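Local coordinates for protein putative C39-like peptidase (Bacillus anthracis, PDB 3ERV) that has no established function but probably hydrolyses peptide bonds as a C39-like cysteine peptidase of the papain-like clan CA, at residues P38-L43 / V66-L71; T53-M58 / G110-L115; Q60-T65 / K118-K123; V145-N150 / E207-A212. All coordinates share one frame; numbering follows the deposited sequence.

In the fold
Contacts 1, 2 and 3 are interleaved along the chain, the first segments of all three coming before the second segments of contacts 2 and 3, and together they tie helices 50-61, 68-74 and 109-119 and the loop before helix 50-61. Contacts 2 and 3 both pair helix 50-61 with helix 109-119 and lie about 10 Å apart between centres; contact 1 touches both, at about 11 Å and 14 Å. Contact 4 follows in series and packs helix 206-215 on strand 145-150 of the antiparallel sheet, about 16 Å from the centre of contact 2, where Val146 packs against helix 50-61. Helix 50-61, with Cys50, the probable nucleophile, thus meets the sheet carrying His178, consistent with papain-like peptidases.

Contact 1: P38-L43 / V66-L71; sequences PFIQQL and VDKMKL
Ile40 opens the contact by laying its CG2 methyl against the aliphatic part of Lys68, 3.9 Å from CD, the two side chains running antiparallel to each other. From here the lysine runs on along the loop toward the carbonyl of the next residue. Gln41 supplies the main polar anchor: Lys68 NZ donates to Gln41 O at 2.7 Å, lying in the carbonyl plane and nearly in line with the bond, at a C=O...N angle of 160°. The side chain of Gln41 turns from the lysine. Its NE2 donates to Asp194 O and also folds back to Ile40 O at 3.2 Å, meeting that oxygen from above the carbonyl plane. At Gln42 the same ammonium finds a second, weak bond, NZ to Gln42 O at 3.4 Å. The lysine chain is extended beyond CG, which carries NZ far enough to reach both carbonyls, and the ammonium is held by one strong carbonyl bond, one weak one and a salt bridge to Glu45. The side chain of Gln42 leads away from the lysine and packs on Cys50 and Thr53, its NE2 bonding weakly to Asp47 O, a placing consistent with the oxyanion-hole glutamine of papain-like peptidases. On the helix side, Asp67 is the N-cap: its OD1 accepts from Lys70 N at 3.1 Å and, weakly, from Met69 N, fixing the turn from which Lys68 springs. The loop 38-43 is thereby tied to the start of helix 68-74 at the protein surface, with helix 50-61 beneath Ile40 and Gln42, and helix 109-119 packed against Leu71.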
loop_
_atom_site.group_PDB
_atom_site.type_symbol
_atom_site.label_atom_id
_atom_site.label_comp_id
_atom_site.label_asym_id
_atom_site.label_seq_id
_atom_site.Cartn_x
_atom_site.Cartn_y
_atom_site.Cartn_z
ATOM N N PRO A 38 3.475 -5.467 13.634
ATOM C CA PRO A 38 2.954 -6.846 13.507
ATOM C C PRO A 38 3.098 -7.397 12.076
ATOM O O PRO A 38 3.123 -6.650 11.129
ATOM C CB PRO A 38 1.451 -6.701 13.875
ATOM C CG PRO A 38 1.344 -5.499 14.648
ATOM C CD PRO A 38 2.498 -4.537 14.230
ATOM N N PHE A 39 3.213 -8.714 11.931
ATOM C CA PHE A 39 3.420 -9.308 10.628
ATOM C C PHE A 39 2.161 -10.090 10.289
ATOM O O PHE A 39 1.736 -10.949 11.059
ATOM C CB PHE A 39 4.713 -10.193 10.636
ATOM C CG PHE A 39 4.790 -11.207 9.503
ATOM C CD1 PHE A 39 5.295 -10.873 8.285
ATOM C CD2 PHE A 39 4.364 -12.527 9.707
ATOM C CE1 PHE A 39 5.354 -11.838 7.241
ATOM C CE2 PHE A 39 4.427 -13.488 8.689
ATOM C CZ PHE A 39 4.922 -13.136 7.452
ATOM N N ILE A 40 1.574 -9.774 9.131
ATOM C CA ILE A 40 0.423 -10.506 8.556
ATOM C C ILE A 40 0.666 -10.858 7.065
ATOM O O ILE A 40 1.306 -10.102 6.314
ATOM C CB ILE A 40 -0.894 -9.675 8.670
ATOM C CG1 ILE A 40 -1.022 -9.080 10.083
ATOM C CG2 ILE A 40 -2.137 -10.585 8.374
ATOM C CD1 ILE A 40 -2.152 -8.038 10.253
ATOM N N GLN A 41 0.146 -12.014 6.651
ATOM C CA GLN A 41 0.219 -12.464 5.277
ATOM C C GLN A 41 -1.181 -12.325 4.678
ATOM O O GLN A 41 -2.140 -12.626 5.374
ATOM C CB GLN A 41 0.660 -13.942 5.244
ATOM C CG GLN A 41 2.174 -14.127 5.528
ATOM C CD GLN A 41 3.080 -13.395 4.511
ATOM O OE1 GLN A 41 3.558 -14.005 3.528
ATOM N NE2 GLN A 41 3.329 -12.073 4.745
ATOM N N GLN A 42 -1.299 -11.893 3.408
ATOM C CA GLN A 42 -2.623 -11.824 2.774
ATOM C C GLN A 42 -3.224 -13.219 2.501
ATOM O O GLN A 42 -4.439 -13.413 2.662
ATOM C CB GLN A 42 -2.598 -10.975 1.493
ATOM C CG GLN A 42 -1.720 -11.524 0.327
ATOM C CD GLN A 42 -1.522 -10.484 -0.772
ATOM O OE1 GLN A 42 -0.843 -9.498 -0.581
ATOM N NE2 GLN A 42 -2.136 -10.707 -1.927
ATOM N N LEU A 43 -2.377 -14.177 2.099
ATOM C CA LEU A 43 -2.850 -15.534 1.781
ATOM C C LEU A 43 -2.936 -16.314 3.043
ATOM O O LEU A 43 -2.221 -16.017 3.984
ATOM C CB LEU A 43 -1.882 -16.269 0.829
ATOM C CG LEU A 43 -1.667 -15.601 -0.507
ATOM C CD1 LEU A 43 -0.463 -16.212 -1.247
ATOM C CD2 LEU A 43 -2.959 -15.707 -1.334
ATOM N N VAL A 66 -8.115 -4.788 14.690
ATOM C CA VAL A 66 -8.748 -4.958 13.398
ATOM C C VAL A 66 -8.008 -6.067 12.652
ATOM O O VAL A 66 -6.848 -6.339 12.948
ATOM C CB VAL A 66 -8.758 -3.616 12.588
ATOM C CG1 VAL A 66 -7.312 -3.181 12.194
ATOM C CG2 VAL A 66 -9.723 -3.726 11.348
ATOM N N ASP A 67 -8.680 -6.761 11.756
ATOM C CA ASP A 67 -7.974 -7.751 10.962
ATOM C C ASP A 67 -8.197 -7.480 9.475
ATOM O O ASP A 67 -9.074 -6.700 9.104
ATOM C CB ASP A 67 -8.407 -9.164 11.314
ATOM C CG ASP A 67 -9.844 -9.408 10.982
ATOM O OD1 ASP A 67 -10.215 -9.619 9.826
ATOM O OD2 ASP A 67 -10.645 -9.390 11.903
ATOM N N LYS A 68 -7.395 -8.133 8.643
ATOM C CA LYS A 68 -7.447 -7.960 7.212
ATOM C C LYS A 68 -8.811 -8.303 6.577
ATOM O O LYS A 68 -9.143 -7.731 5.545
ATOM C CB LYS A 68 -6.347 -8.783 6.550
ATOM C CG LYS A 68 -6.656 -10.289 6.469
ATOM C CD LYS A 68 -5.350 -11.099 6.173
ATOM C CE LYS A 68 -5.700 -12.528 5.810
ATOM N NZ LYS A 68 -4.595 -13.483 6.038
ATOM N N MET A 69 -9.574 -9.238 7.156
ATOM C CA MET A 69 -10.871 -9.623 6.596
ATOM C C MET A 69 -11.914 -8.517 6.770
ATOM O O MET A 69 -12.766 -8.271 5.897
ATOM C CB MET A 69 -11.391 -10.948 7.224
ATOM C CG MET A 69 -10.392 -12.180 7.087
ATOM S SD MET A 69 -10.038 -12.494 5.347
ATOM C CE MET A 69 -11.738 -12.623 4.718
ATOM N N LYS A 70 -11.881 -7.845 7.913
ATOM C CA LYS A 70 -12.815 -6.740 8.113
ATOM C C LYS A 70 -12.475 -5.605 7.145
ATOM O O LYS A 70 -13.341 -4.992 6.544
ATOM C CB LYS A 70 -12.777 -6.255 9.580
ATOM C CG LYS A 70 -13.767 -5.118 9.871
ATOM C CD LYS A 70 -14.464 -5.366 11.248
ATOM C CE LYS A 70 -15.420 -4.242 11.689
ATOM N NZ LYS A 70 -14.707 -2.955 11.967
ATOM N N LEU A 71 -11.190 -5.341 6.969
ATOM C CA LEU A 71 -10.769 -4.263 6.082
ATOM C C LEU A 71 -11.098 -4.602 4.618
ATOM O O LEU A 71 -11.443 -3.698 3.802
ATOM C CB LEU A 71 -9.257 -3.974 6.234
ATOM C CG LEU A 71 -8.880 -3.455 7.639
ATOM C CD1 LEU A 71 -7.381 -3.224 7.684
ATOM C CD2 LEU A 71 -9.620 -2.142 7.975
#

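Contact 2: T53-M58 / G110-L115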
loop_
_atom_site.group_PDB
_atom_site.type_symbol
_atom_site.label_atom_id
_atom_site.label_comp_id
_atom_site.label_asym_id
_atom_site.label_seq_id
_atom_site.Cartn_x
_atom_site.Cartn_y
_atom_site.Cartn_z
ATOM N N THR A 53 -4.103 -5.707 3.756
ATOM C CA THR A 53 -3.282 -6.446 4.724
ATOM C C THR A 53 -2.181 -5.556 5.312
ATOM O O THR A 53 -1.936 -5.629 6.523
ATOM C CB THR A 53 -2.705 -7.765 4.119
ATOM O OG1 THR A 53 -3.789 -8.586 3.660
ATOM C CG2 THR A 53 -1.942 -8.553 5.168
ATOM N N SER A 54 -1.516 -4.736 4.461
ATOM C CA SER A 54 -0.554 -3.708 4.911
ATOM C C SER A 54 -1.214 -2.651 5.823
ATOM O O SER A 54 -0.656 -2.216 6.855
ATOM C CB SER A 54 0.069 -2.976 3.704
ATOM O OG SER A 54 0.842 -3.863 2.854
ATOM N N LEU A 55 -2.399 -2.231 5.407
ATOM C CA LEU A 55 -3.178 -1.347 6.204
ATOM C C LEU A 55 -3.501 -1.985 7.563
ATOM O O LEU A 55 -3.391 -1.309 8.566
ATOM C CB LEU A 55 -4.464 -0.891 5.475
ATOM C CG LEU A 55 -5.238 0.148 6.329
ATOM C CD1 LEU A 55 -4.416 1.454 6.530
ATOM C CD2 LEU A 55 -6.655 0.446 5.719
ATOM N N ALA A 56 -3.864 -3.271 7.594
ATOM C CA ALA A 56 -4.118 -3.943 8.860
ATOM C C ALA A 56 -2.923 -3.920 9.844
ATOM O O ALA A 56 -3.053 -3.513 11.009
ATOM C CB ALA A 56 -4.665 -5.391 8.621
ATOM N N MET A 57 -1.746 -4.257 9.347
ATOM C CA MET A 57 -0.500 -4.156 10.131
ATOM C C MET A 57 -0.277 -2.743 10.694
ATOM O O MET A 57 0.105 -2.582 11.874
ATOM C CB MET A 57 0.727 -4.547 9.259
ATOM C CG MET A 57 0.903 -6.081 8.988
ATOM S SD MET A 57 2.411 -6.580 8.016
ATOM C CE MET A 57 1.779 -6.589 6.338
ATOM N N MET A 58 -0.486 -1.724 9.860
ATOM C CA MET A 58 -0.322 -0.323 10.275
ATOM C C MET A 58 -1.302 0.034 11.370
ATOM O O MET A 58 -0.907 0.589 12.425
ATOM C CB MET A 58 -0.523 0.638 9.070
ATOM C CG MET A 58 -0.105 2.180 9.252
ATOM S SD MET A 58 -0.938 3.416 8.182
ATOM C CE MET A 58 -2.508 3.477 9.085
ATOM N N GLY A 110 -6.289 6.991 -2.367
ATOM C CA GLY A 110 -7.487 7.741 -1.898
ATOM C C GLY A 110 -8.444 6.904 -1.037
ATOM O O GLY A 110 -8.692 7.183 0.167
ATOM N N PRO A 111 -9.015 5.868 -1.641
ATOM C CA PRO A 111 -9.962 4.954 -0.984
ATOM C C PRO A 111 -9.253 4.263 0.179
ATOM O O PRO A 111 -9.825 4.033 1.237
ATOM C CB PRO A 111 -10.286 3.926 -2.107
ATOM C CG PRO A 111 -9.918 4.675 -3.431
ATOM C CD PRO A 111 -8.717 5.489 -3.029
ATOM N N LEU A 112 -7.982 3.941 -0.015
ATOM C CA LEU A 112 -7.277 3.291 1.050
ATOM C C LEU A 112 -7.162 4.237 2.265
ATOM O O LEU A 112 -7.314 3.793 3.409
ATOM C CB LEU A 112 -5.917 2.795 0.568
ATOM C CG LEU A 112 -5.213 1.757 1.445
ATOM C CD1 LEU A 112 -6.090 0.522 1.793
ATOM C CD2 LEU A 112 -3.877 1.326 0.744
ATOM N N PHE A 113 -6.879 5.520 2.006
ATOM C CA PHE A 113 -6.875 6.555 3.047
ATOM C C PHE A 113 -8.244 6.724 3.743
ATOM O O PHE A 113 -8.328 6.851 4.970
ATOM C CB PHE A 113 -6.423 7.899 2.466
ATOM C CG PHE A 113 -6.439 9.040 3.474
ATOM C CD1 PHE A 113 -5.597 9.021 4.593
ATOM C CD2 PHE A 113 -7.304 10.116 3.314
ATOM C CE1 PHE A 113 -5.577 10.053 5.507
ATOM C CE2 PHE A 113 -7.308 11.170 4.251
ATOM C CZ PHE A 113 -6.434 11.125 5.356
ATOM N N GLN A 114 -9.317 6.712 2.975
ATOM C CA GLN A 114 -10.622 6.810 3.585
ATOM C C GLN A 114 -10.849 5.670 4.572
ATOM O O GLN A 114 -11.463 5.868 5.618
ATOM C CB GLN A 114 -11.743 6.810 2.536
ATOM C CG GLN A 114 -11.820 8.080 1.767
ATOM C CD GLN A 114 -11.810 9.318 2.679
ATOM O OE1 GLN A 114 -10.967 10.208 2.520
ATOM N NE2 GLN A 114 -12.736 9.367 3.651
ATOM N N LEU A 115 -10.351 4.476 4.245
ATOM C CA LEU A 115 -10.577 3.353 5.126
ATOM C C LEU A 115 -9.765 3.589 6.394
ATOM O O LEU A 115 -10.236 3.283 7.488
ATOM C CB LEU A 115 -10.195 2.013 4.459
ATOM C CG LEU A 115 -10.407 0.691 5.237
ATOM C CD1 LEU A 115 -11.800 0.626 5.902
ATOM C CD2 LEU A 115 -10.221 -0.505 4.314
#
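Leu115, one of the two leucines that meet Leu55, has its backbone N gripped by two carbonyls of its own helix: Pro111 O at 3.1 Å and, more weakly, Leu112 O at 3.2 Å. No polar bond crosses between 53-58 and 110-115; the contact is purely apolar and buried. Leu55 carries it with a single methyl. Its CG stands anti to the backbone N (chi1 -176°), which points the fork away from helix 50-61, and CD2 enters the notch between Leu112 and Leu115, residues three apart on one flank of helix 109-119. There CD2 lies 3.8 Å from Leu115 CG and 3.9 Å from Leu115 CD2, the two side chains at a slant to each other, while Leu112 offers only the end of a branch, its CD1 being 4.0 Å from Leu55 CD2. With the nearest alpha carbons, Leu55 CA and Leu112 CA, 8.1 Å apart, the leucine side chains span the gap between the helices. Around these three leucines, helix 68-74 closes one flank through Leu71, which packs on both Ala56 and Leu115. Strands of the antiparallel sheet lie against other parts of the segments: 177-185 under Ser54 and Met57, and 220-223 against Met58 and Phe113.

Contact 3: Q60-T65 / K118-K123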
loop_
_atom_site.group_PDB
_atom_site.type_symbol
_atom_site.label_atom_id
_atom_site.label_comp_id
_atom_site.label_asym_id
_atom_site.label_seq_id
_atom_site.Cartn_x
_atom_site.Cartn_y
_atom_site.Cartn_z
ATOM N N GLN A 60 -3.104 -2.001 13.449
ATOM C CA GLN A 60 -2.703 -2.745 14.653
ATOM C C GLN A 60 -1.582 -2.070 15.435
ATOM O O GLN A 60 -1.697 -1.884 16.660
ATOM C CB GLN A 60 -2.288 -4.189 14.305
ATOM C CG GLN A 60 -3.457 -4.999 13.911
ATOM C CD GLN A 60 -3.098 -6.410 13.510
ATOM O OE1 GLN A 60 -1.937 -6.842 13.650
ATOM N NE2 GLN A 60 -4.107 -7.158 13.004
ATOM N N TYR A 61 -0.487 -1.727 14.754
ATOM C CA TYR A 61 0.624 -1.043 15.436
ATOM C C TYR A 61 0.184 0.301 16.015
ATOM O O TYR A 61 0.666 0.715 17.053
ATOM C CB TYR A 61 1.743 -0.747 14.455
ATOM C CG TYR A 61 3.072 -0.425 15.073
ATOM C CD1 TYR A 61 3.721 -1.353 15.891
ATOM C CD2 TYR A 61 3.699 0.798 14.809
ATOM C CE1 TYR A 61 4.995 -1.078 16.401
ATOM C CE2 TYR A 61 4.948 1.107 15.342
ATOM C CZ TYR A 61 5.589 0.162 16.119
ATOM O OH TYR A 61 6.812 0.451 16.612
ATOM N N ALA A 62 -0.719 0.981 15.328
ATOM C CA ALA A 62 -1.280 2.225 15.859
ATOM C C ALA A 62 -2.227 2.007 17.062
ATOM O O ALA A 62 -2.687 2.975 17.650
ATOM C CB ALA A 62 -1.981 2.996 14.751
ATOM N N GLY A 63 -2.525 0.752 17.430
ATOM C CA GLY A 63 -3.368 0.520 18.578
ATOM C C GLY A 63 -4.796 0.076 18.275
ATOM O O GLY A 63 -5.597 -0.109 19.189
ATOM N N ILE A 64 -5.130 -0.118 16.996
ATOM C CA ILE A 64 -6.504 -0.498 16.640
ATOM C C ILE A 64 -6.645 -2.025 16.592
ATOM O O ILE A 64 -5.787 -2.702 15.993
ATOM C CB ILE A 64 -6.916 0.089 15.252
ATOM C CG1 ILE A 64 -6.630 1.602 15.197
ATOM C CG2 ILE A 64 -8.399 -0.317 14.905
ATOM C CD1 ILE A 64 -7.426 2.423 16.227
ATOM N N THR A 65 -7.708 -2.563 17.198
ATOM C CA THR A 65 -8.047 -3.971 17.005
ATOM C C THR A 65 -8.749 -4.123 15.634
ATOM O O THR A 65 -9.851 -3.632 15.430
ATOM C CB THR A 65 -9.006 -4.477 18.115
ATOM O OG1 THR A 65 -8.349 -4.344 19.375
ATOM C CG2 THR A 65 -9.451 -5.996 17.895
ATOM N N LYS A 118 -11.533 5.802 8.862
ATOM C CA LYS A 118 -12.616 5.189 9.593
ATOM C C LYS A 118 -12.099 4.816 10.990
ATOM O O LYS A 118 -12.796 4.967 12.006
ATOM C CB LYS A 118 -13.128 3.929 8.878
ATOM C CG LYS A 118 -14.386 3.343 9.516
ATOM C CD LYS A 118 -14.761 1.925 9.017
ATOM C CE LYS A 118 -15.897 1.320 9.853
ATOM N NZ LYS A 118 -15.353 0.410 10.919
ATOM N N TYR A 119 -10.864 4.332 11.036
ATOM C CA TYR A 119 -10.318 3.799 12.275
ATOM C C TYR A 119 -9.445 4.819 13.033
ATOM O O TYR A 119 -9.293 4.711 14.241
ATOM C CB TYR A 119 -9.491 2.541 11.976
ATOM C CG TYR A 119 -10.349 1.397 11.615
ATOM C CD1 TYR A 119 -10.853 0.548 12.601
ATOM C CD2 TYR A 119 -10.731 1.179 10.289
ATOM C CE1 TYR A 119 -11.673 -0.477 12.254
ATOM C CE2 TYR A 119 -11.547 0.148 9.954
ATOM C CZ TYR A 119 -12.004 -0.665 10.929
ATOM O OH TYR A 119 -12.820 -1.689 10.576
ATOM N N LEU A 120 -8.860 5.763 12.313
ATOM C CA LEU A 120 -8.038 6.819 12.911
ATOM C C LEU A 120 -8.490 8.217 12.395
ATOM O O LEU A 120 -7.739 8.915 11.678
ATOM C CB LEU A 120 -6.567 6.584 12.566
ATOM C CG LEU A 120 -5.893 5.296 13.089
ATOM C CD1 LEU A 120 -4.496 5.152 12.427
ATOM C CD2 LEU A 120 -5.786 5.294 14.612
ATOM N N PRO A 121 -9.735 8.610 12.721
ATOM C CA PRO A 121 -10.287 9.840 12.112
ATOM C C PRO A 121 -9.437 11.067 12.359
ATOM O O PRO A 121 -9.378 11.967 11.514
ATOM C CB PRO A 121 -11.663 9.988 12.759
ATOM C CG PRO A 121 -11.664 9.050 13.955
ATOM C CD PRO A 121 -10.702 7.934 13.600
ATOM N N ASN A 122 -8.720 11.084 13.471
ATOM C CA ASN A 122 -7.925 12.262 13.784
ATOM C C ASN A 122 -6.413 12.104 13.651
ATOM O O ASN A 122 -5.678 13.075 13.866
ATOM C CB ASN A 122 -8.317 12.713 15.184
ATOM C CG ASN A 122 -9.806 12.984 15.257
ATOM O OD1 ASN A 122 -10.331 13.719 14.406
ATOM N ND2 ASN A 122 -10.511 12.325 16.190
ATOM N N LYS A 123 -5.941 10.900 13.294
ATOM C CA LYS A 123 -4.479 10.646 13.142
ATOM C C LYS A 123 -4.019 10.182 11.761
ATOM O O LYS A 123 -2.860 10.319 11.404
ATOM C CB LYS A 123 -4.022 9.611 14.171
ATOM C CG LYS A 123 -4.322 9.993 15.584
ATOM C CD LYS A 123 -3.722 9.003 16.539
ATOM C CE LYS A 123 -4.199 9.284 17.958
ATOM N NZ LYS A 123 -3.463 8.487 18.986
#
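Ile64 is the bump of this contact, lodged against both Tyr119 and Leu120 where helix 109-119 runs out. Its two branches part company. CG2, anti to the backbone N, goes to the tyrosine ring and lies 3.5 Å from Tyr119 CD1, approaching the ring obliquely. The other branch turns toward the leucine, with Ile64 CD1 3.7 Å from Leu120 CD2, while Ile64 CG1 is 3.8 Å from Leu120 CD2. The end of that branch settles further over the backbone, Ile64 CD1 being 3.6 Å from Tyr119 O, so the isoleucine fills the angle between the tyrosine and leucine side chains. Leu120 answers with a bump of its own: its forked end points back into the hollow between Ala62 and Ile64, CD2 against the isoleucine and CD1 4.0 Å from Ala62 CB. At Ala62 the leucine tip meets only a methyl. Helix 50-61 terminates in a Schellman motif, in which Gly63 takes a positive phi of 106° and its N bonds back to Gln60 O at 2.9 Å; the turn of the chain there brings Ala62 and Ile64 to the same side, as the walls of the hollow. The tyrosine is held at its far end by Glu74 and Lys70, both of which bond to the OH, with a weaker bond from Lys118 NZ to Tyr119 OH at 3.3 Å. Beneath the pair, Tyr223 of strand 220-223 packs against both Ala62 and Leu120, and Leu59 touches Tyr119 and Leu120.

Contact 4: V145-N150 / E207-A212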
loop_
_atom_site.group_PDB
_atom_site.type_symbol
_atom_site.label_atom_id
_atom_site.label_comp_id
_atom_site.label_asym_id
_atom_site.label_seq_id
_atom_site.Cartn_x
_atom_site.Cartn_y
_atom_site.Cartn_z
ATOM N N VAL A 145 4.766 3.235 7.308
ATOM C CA VAL A 145 4.056 3.861 6.199
ATOM C C VAL A 145 3.606 2.774 5.201
ATOM O O VAL A 145 4.414 1.972 4.761
ATOM C CB VAL A 145 4.999 4.893 5.489
ATOM C CG1 VAL A 145 4.277 5.667 4.327
ATOM C CG2 VAL A 145 5.628 5.818 6.533
ATOM N N VAL A 146 2.323 2.755 4.858
ATOM C CA VAL A 146 1.837 1.862 3.846
ATOM C C VAL A 146 2.142 2.474 2.466
ATOM O O VAL A 146 1.824 3.648 2.212
ATOM C CB VAL A 146 0.337 1.635 4.006
ATOM C CG1 VAL A 146 -0.246 0.803 2.805
ATOM C CG2 VAL A 146 0.045 1.008 5.372
ATOM N N ILE A 147 2.768 1.696 1.579
ATOM C CA ILE A 147 3.141 2.253 0.279
ATOM C C ILE A 147 2.699 1.410 -0.925
ATOM O O ILE A 147 2.717 0.177 -0.888
ATOM C CB ILE A 147 4.652 2.588 0.202
ATOM C CG1 ILE A 147 5.459 1.304 0.171
ATOM C CG2 ILE A 147 5.120 3.544 1.358
ATOM C CD1 ILE A 147 5.918 0.952 -1.227
ATOM N N ILE A 148 2.274 2.061 -1.991
ATOM C CA ILE A 148 1.970 1.318 -3.207
ATOM C C ILE A 148 3.247 1.335 -4.090
ATOM O O ILE A 148 3.834 2.387 -4.273
ATOM C CB ILE A 148 0.798 1.954 -3.997
ATOM C CG1 ILE A 148 -0.451 2.118 -3.120
ATOM C CG2 ILE A 148 0.499 1.157 -5.292
ATOM C CD1 ILE A 148 -1.040 0.858 -2.657
ATOM N N THR A 149 3.663 0.183 -4.614
ATOM C CA THR A 149 4.861 0.102 -5.461
ATOM C C THR A 149 4.629 -1.015 -6.450
ATOM O O THR A 149 3.473 -1.322 -6.739
ATOM C CB THR A 149 6.150 -0.168 -4.653
ATOM O OG1 THR A 149 7.281 -0.159 -5.538
ATOM C CG2 THR A 149 6.101 -1.538 -3.944
ATOM N N ASN A 150 5.693 -1.627 -6.978
ATOM C CA ASN A 150 5.502 -2.864 -7.760
ATOM C C ASN A 150 6.284 -4.018 -7.132
ATOM O O ASN A 150 7.235 -3.793 -6.392
ATOM C CB ASN A 150 5.877 -2.674 -9.236
ATOM C CG ASN A 150 7.392 -2.674 -9.444
ATOM O OD1 ASN A 150 8.031 -3.722 -9.447
ATOM N ND2 ASN A 150 7.958 -1.507 -9.536
ATOM N N GLU A 207 17.740 2.547 -3.297
ATOM C CA GLU A 207 17.572 3.499 -4.386
ATOM C C GLU A 207 16.528 3.044 -5.388
ATOM O O GLU A 207 15.667 3.831 -5.781
ATOM C CB GLU A 207 18.896 3.856 -5.092
ATOM C CG GLU A 207 18.743 5.105 -5.964
ATOM C CD GLU A 207 19.995 5.474 -6.755
ATOM O OE1 GLU A 207 20.952 6.017 -6.151
ATOM O OE2 GLU A 207 20.009 5.244 -7.991
ATOM N N LYS A 208 16.618 1.790 -5.800
ATOM C CA LYS A 208 15.667 1.192 -6.734
ATOM C C LYS A 208 14.235 1.209 -6.153
ATOM O O LYS A 208 13.252 1.493 -6.851
ATOM C CB LYS A 208 16.076 -0.255 -6.995
ATOM C CG LYS A 208 17.374 -0.428 -7.812
ATOM C CD LYS A 208 17.061 -0.462 -9.282
ATOM C CE LYS A 208 17.929 0.531 -10.091
ATOM N NZ LYS A 208 17.375 1.955 -10.147
ATOM N N PHE A 209 14.151 0.887 -4.862
ATOM C CA PHE A 209 12.920 0.987 -4.085
ATOM C C PHE A 209 12.270 2.353 -4.210
ATOM O O PHE A 209 11.068 2.467 -4.511
ATOM C CB PHE A 209 13.185 0.692 -2.603
ATOM C CG PHE A 209 11.920 0.661 -1.766
ATOM C CD1 PHE A 209 11.259 -0.528 -1.537
ATOM C CD2 PHE A 209 11.384 1.831 -1.250
ATOM C CE1 PHE A 209 10.099 -0.555 -0.779
ATOM C CE2 PHE A 209 10.238 1.820 -0.494
ATOM C CZ PHE A 209 9.592 0.627 -0.256
ATOM N N GLU A 210 13.059 3.395 -4.001
ATOM C CA GLU A 210 12.508 4.734 -4.015
ATOM C C GLU A 210 12.001 5.109 -5.389
ATOM O O GLU A 210 11.000 5.830 -5.527
ATOM C CB GLU A 210 13.561 5.743 -3.557
ATOM C CG GLU A 210 14.171 5.451 -2.196
ATOM C CD GLU A 210 15.288 6.435 -1.855
ATOM O OE1 GLU A 210 15.758 7.115 -2.789
ATOM O OE2 GLU A 210 15.711 6.533 -0.677
ATOM N N GLN A 211 12.714 4.637 -6.412
ATOM C CA GLN A 211 12.400 4.990 -7.802
ATOM C C GLN A 211 11.131 4.281 -8.262
ATOM O O GLN A 211 10.272 4.874 -8.942
ATOM C CB GLN A 211 13.571 4.626 -8.721
ATOM C CG GLN A 211 14.766 5.549 -8.581
ATOM C CD GLN A 211 15.983 5.037 -9.337
ATOM O OE1 GLN A 211 16.144 3.822 -9.552
ATOM N NE2 GLN A 211 16.858 5.961 -9.734
ATOM N N ALA A 212 11.024 3.010 -7.889
ATOM C CA ALA A 212 9.794 2.234 -8.095
ATOM C C ALA A 212 8.574 2.924 -7.436
ATOM O O ALA A 212 7.514 3.049 -8.054
ATOM C CB ALA A 212 9.976 0.809 -7.568
HETATM O O HOH W 1 9.166 0.621 -3.636
HETATM O O HOH W 2 6.983 1.127 -10.159
#
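Thr149 holds its OG1 anti to the backbone N (chi1 -177°), and this turns the hydroxyl from the strand to Ala212 of the helix, where OG1 lies 3.5 Å from Ala212 CB. Two residues earlier, the chi1 of Ile147 (70°) places CG1 between the backbone N and the carbonyl carbon, and the chain ends with CD1 3.8 Å from Phe209 CZ. The two side chains meet end on, one from the strand and one from the helix, and the methyl approaches the ring obliquely. No direct hydrogen bond links strand and helix; two waters do the work instead. One lies 2.8 Å from Thr149 OG1 and donates to Phe209 O, also at 2.8 Å, while resting over the centre of one face of the Phe209 ring. The other accepts from Asn150 ND2 at 2.9 Å and donates to Ala212 O, so two carbonyls of the helix are reached through water. The amide of Asn150 is oriented by further partners, Thr152 at OD1 and Ala154 O at ND2, and its ND2 also rests 3.6 Å from Ala212 CB. That methyl thus touches both the threonine hydroxyl and the asparagine amide. The strand runs almost at right angles to the helix, 104° between their directions. Ile147 is further packed by Leu135 of helix 132-140, and Thr149 pairs through its backbone with His178, the probable catalytic histidine. A helix laid across strand 145-150, itself paired with the strand that carries His178, is consistent with the beta-rich half of a papain-like cysteine peptidase.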